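Local coordinates for ESX secretion system protein EccC (Thermomonospora curvata, PDB 4NH0) that forms part of the ESX (type VII) secretion system as a multi-domain FtsK/SpoIIIE-type ATPase, and might be the translocase that exports substrates such as EsxB, at residues Leu976-Tyr981 with Glu992-Tyr997. Residues are numbered along the deposited sequence; the frame is centred on the assembly and turned at random.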
loop_
_atom_site.group_PDB
_atom_site.type_symbol
_atom_site.label_atom_id
_atom_site.label_comp_id
_atom_site.label_asym_id
_atom_site.label_seq_id
_atom_site.Cartn_x
_atom_site.Cartn_y
_atom_site.Cartn_z
ATOM N N LEU A 976 11.020 -33.014 -52.574
ATOM C CA LEU A 976 12.069 -32.485 -51.710
ATOM C C LEU A 976 13.470 -32.727 -52.255
ATOM O O LEU A 976 13.737 -33.750 -52.882
ATOM C CB LEU A 976 11.965 -33.103 -50.315
ATOM C CG LEU A 976 10.648 -32.957 -49.558
ATOM C CD1 LEU A 976 10.674 -33.817 -48.313
ATOM C CD2 LEU A 976 10.405 -31.512 -49.191
ATOM N N ILE A 977 14.361 -31.772 -52.006
ATOM C CA ILE A 977 15.784 -31.938 -52.279
ATOM C C ILE A 977 16.583 -31.382 -51.107
ATOM O O ILE A 977 16.399 -30.231 -50.712
ATOM C CB ILE A 977 16.211 -31.238 -53.578
ATOM C CG1 ILE A 977 15.544 -31.901 -54.782
ATOM C CG2 ILE A 977 17.721 -31.287 -53.734
ATOM C CD1 ILE A 977 15.947 -31.312 -56.104
ATOM N N PHE A 978 17.467 -32.201 -50.552
ATOM C CA PHE A 978 18.176 -31.837 -49.332
ATOM C C PHE A 978 19.642 -31.500 -49.570
ATOM O O PHE A 978 20.320 -32.144 -50.369
ATOM C CB PHE A 978 18.080 -32.971 -48.308
ATOM C CG PHE A 978 16.681 -33.252 -47.843
ATOM C CD1 PHE A 978 15.845 -34.076 -48.576
ATOM C CD2 PHE A 978 16.204 -32.696 -46.670
ATOM C CE1 PHE A 978 14.559 -34.337 -48.148
ATOM C CE2 PHE A 978 14.919 -32.953 -46.237
ATOM C CZ PHE A 978 14.096 -33.774 -46.978
ATOM N N ILE A 979 20.120 -30.479 -48.867
ATOM C CA ILE A 979 21.543 -30.171 -48.821
ATOM C C ILE A 979 21.998 -30.238 -47.371
ATOM O O ILE A 979 21.921 -29.256 -46.634
ATOM C CB ILE A 979 21.858 -28.786 -49.409
ATOM C CG1 ILE A 979 21.335 -28.688 -50.840
ATOM C CG2 ILE A 979 23.356 -28.523 -49.379
ATOM C CD1 ILE A 979 21.669 -27.385 -51.517
ATOM N N ASP A 980 22.461 -31.413 -46.962
ATOM C CA ASP A 980 22.797 -31.650 -45.568
ATOM C C ASP A 980 24.203 -32.220 -45.431
ATOM O O ASP A 980 24.387 -33.433 -45.350
ATOM C CB ASP A 980 21.772 -32.594 -44.939
ATOM C CG ASP A 980 21.950 -32.735 -43.445
ATOM O OD1 ASP A 980 22.623 -31.877 -42.839
ATOM O OD2 ASP A 980 21.412 -33.706 -42.873
ATOM N N TYR A 981 25.191 -31.330 -45.406
ATOM C CA TYR A 981 26.592 -31.721 -45.292
ATOM C C TYR A 981 26.863 -32.511 -44.017
ATOM O O TYR A 981 27.635 -33.467 -44.022
ATOM C CB TYR A 981 27.496 -30.488 -45.331
ATOM C CG TYR A 981 27.644 -29.862 -46.699
ATOM C CD1 TYR A 981 27.279 -30.554 -47.845
ATOM C CD2 TYR A 981 28.158 -28.582 -46.843
ATOM C CE1 TYR A 981 27.418 -29.986 -49.096
ATOM C CE2 TYR A 981 28.301 -28.005 -48.089
ATOM C CZ TYR A 981 27.928 -28.711 -49.212
ATOM O OH TYR A 981 28.070 -28.139 -50.454
ATOM N N GLU A 992 8.974 -40.756 -50.571
ATOM C CA GLU A 992 8.942 -40.764 -52.028
ATOM C C GLU A 992 9.141 -39.353 -52.575
ATOM O O GLU A 992 9.553 -39.171 -53.721
ATOM C CB GLU A 992 7.623 -41.356 -52.531
ATOM C CG GLU A 992 7.523 -41.489 -54.044
ATOM C CD GLU A 992 6.221 -42.122 -54.490
ATOM O OE1 GLU A 992 5.598 -42.839 -53.681
ATOM O OE2 GLU A 992 5.818 -41.898 -55.652
ATOM N N HIS A 993 8.854 -38.355 -51.742
ATOM C CA HIS A 993 9.047 -36.958 -52.116
ATOM C C HIS A 993 10.514 -36.681 -52.426
ATOM O O HIS A 993 10.835 -35.805 -53.228
ATOM C CB HIS A 993 8.569 -36.026 -51.002
ATOM C CG HIS A 993 7.202 -36.348 -50.484
ATOM N ND1 HIS A 993 6.984 -37.270 -49.484
ATOM C CD2 HIS A 993 5.984 -35.863 -50.821
ATOM C CE1 HIS A 993 5.690 -37.343 -49.229
ATOM N NE2 HIS A 993 5.061 -36.500 -50.027
ATOM N N GLN A 994 11.391 -37.436 -51.770
ATOM C CA GLN A 994 12.832 -37.335 -51.961
ATOM C C GLN A 994 13.230 -37.401 -53.431
ATOM O O GLN A 994 12.820 -38.306 -54.156
ATOM C CB GLN A 994 13.539 -38.448 -51.183
ATOM C CG GLN A 994 14.939 -38.766 -51.673
ATOM C CD GLN A 994 15.936 -37.689 -51.318
ATOM O OE1 GLN A 994 16.892 -37.446 -52.054
ATOM N NE2 GLN A 994 15.724 -37.038 -50.182
ATOM N N ILE A 995 14.026 -36.429 -53.864
ATOM C CA ILE A 995 14.513 -36.388 -55.235
ATOM C C ILE A 995 16.035 -36.410 -55.265
ATOM O O ILE A 995 16.643 -37.236 -55.946
ATOM C CB ILE A 995 14.007 -35.140 -55.978
ATOM C CG1 ILE A 995 12.502 -35.244 -56.222
ATOM C CG2 ILE A 995 14.738 -34.974 -57.300
ATOM C CD1 ILE A 995 12.110 -36.442 -57.052
ATOM N N GLY A 996 16.647 -35.500 -54.515
ATOM C CA GLY A 996 18.092 -35.410 -54.461
ATOM C C GLY A 996 18.609 -35.156 -53.060
ATOM O O GLY A 996 18.101 -34.292 -52.346
ATOM N N TYR A 997 19.622 -35.918 -52.665
ATOM C CA TYR A 997 20.251 -35.745 -51.363
ATOM C C TYR A 997 21.750 -35.547 -51.540
ATOM O O TYR A 997 22.427 -36.381 -52.141
ATOM C CB TYR A 997 19.970 -36.948 -50.462
ATOM C CG TYR A 997 20.430 -36.766 -49.033
ATOM C CD1 TYR A 997 21.676 -37.220 -48.622
ATOM C CD2 TYR A 997 19.618 -36.142 -48.098
ATOM C CE1 TYR A 997 22.099 -37.055 -47.317
ATOM C CE2 TYR A 997 20.033 -35.972 -46.793
ATOM C CZ TYR A 997 21.273 -36.431 -46.408
ATOM O OH TYR A 997 21.690 -36.263 -45.108
#
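F978 meets Q994 and Y997 from the same side of its ring plane, Q994 at CD1 and Y997 mainly at CB, all three on one face of a parallel strand pair. The amide of Q994 approaches the F978 ring obliquely, NE2 lying 3.4 Å from CD1, with the amide and ring planes 14° apart. Y997, its CG anti to the backbone N, carries its CD2 to 3.5 Å from CB of F978. The same tyrosine runs alongside D980, its OH 3.7 Å from CB of D980, and the carboxylate stands nearly perpendicular to the phenol ring; OD2 of D980 is hydrogen-bonded to the backbone N of L985. The D980 side chain lies about 6 Å from that of S955, an ATP-binding residue, and about 7 Å from the bound magnesium ion. I977 points to the other face, its CG1 crossing I995 obliquely, 3.8 Å from CB of I995, while its CG2 lies against the backbone of G996. Three backbone hydrogen bonds join the strands: L976 N to H993 O, nearly straight (174°), I995 N to L976 O, bent (136°), and F978 N to G996 O. In this third FtsK domain's P-loop NTPase core, strand 974-980 runs between strands 994-998 and 1039-1045, with helix 954-968 packing on L976 and F978 and helix 1001-1017 on I977.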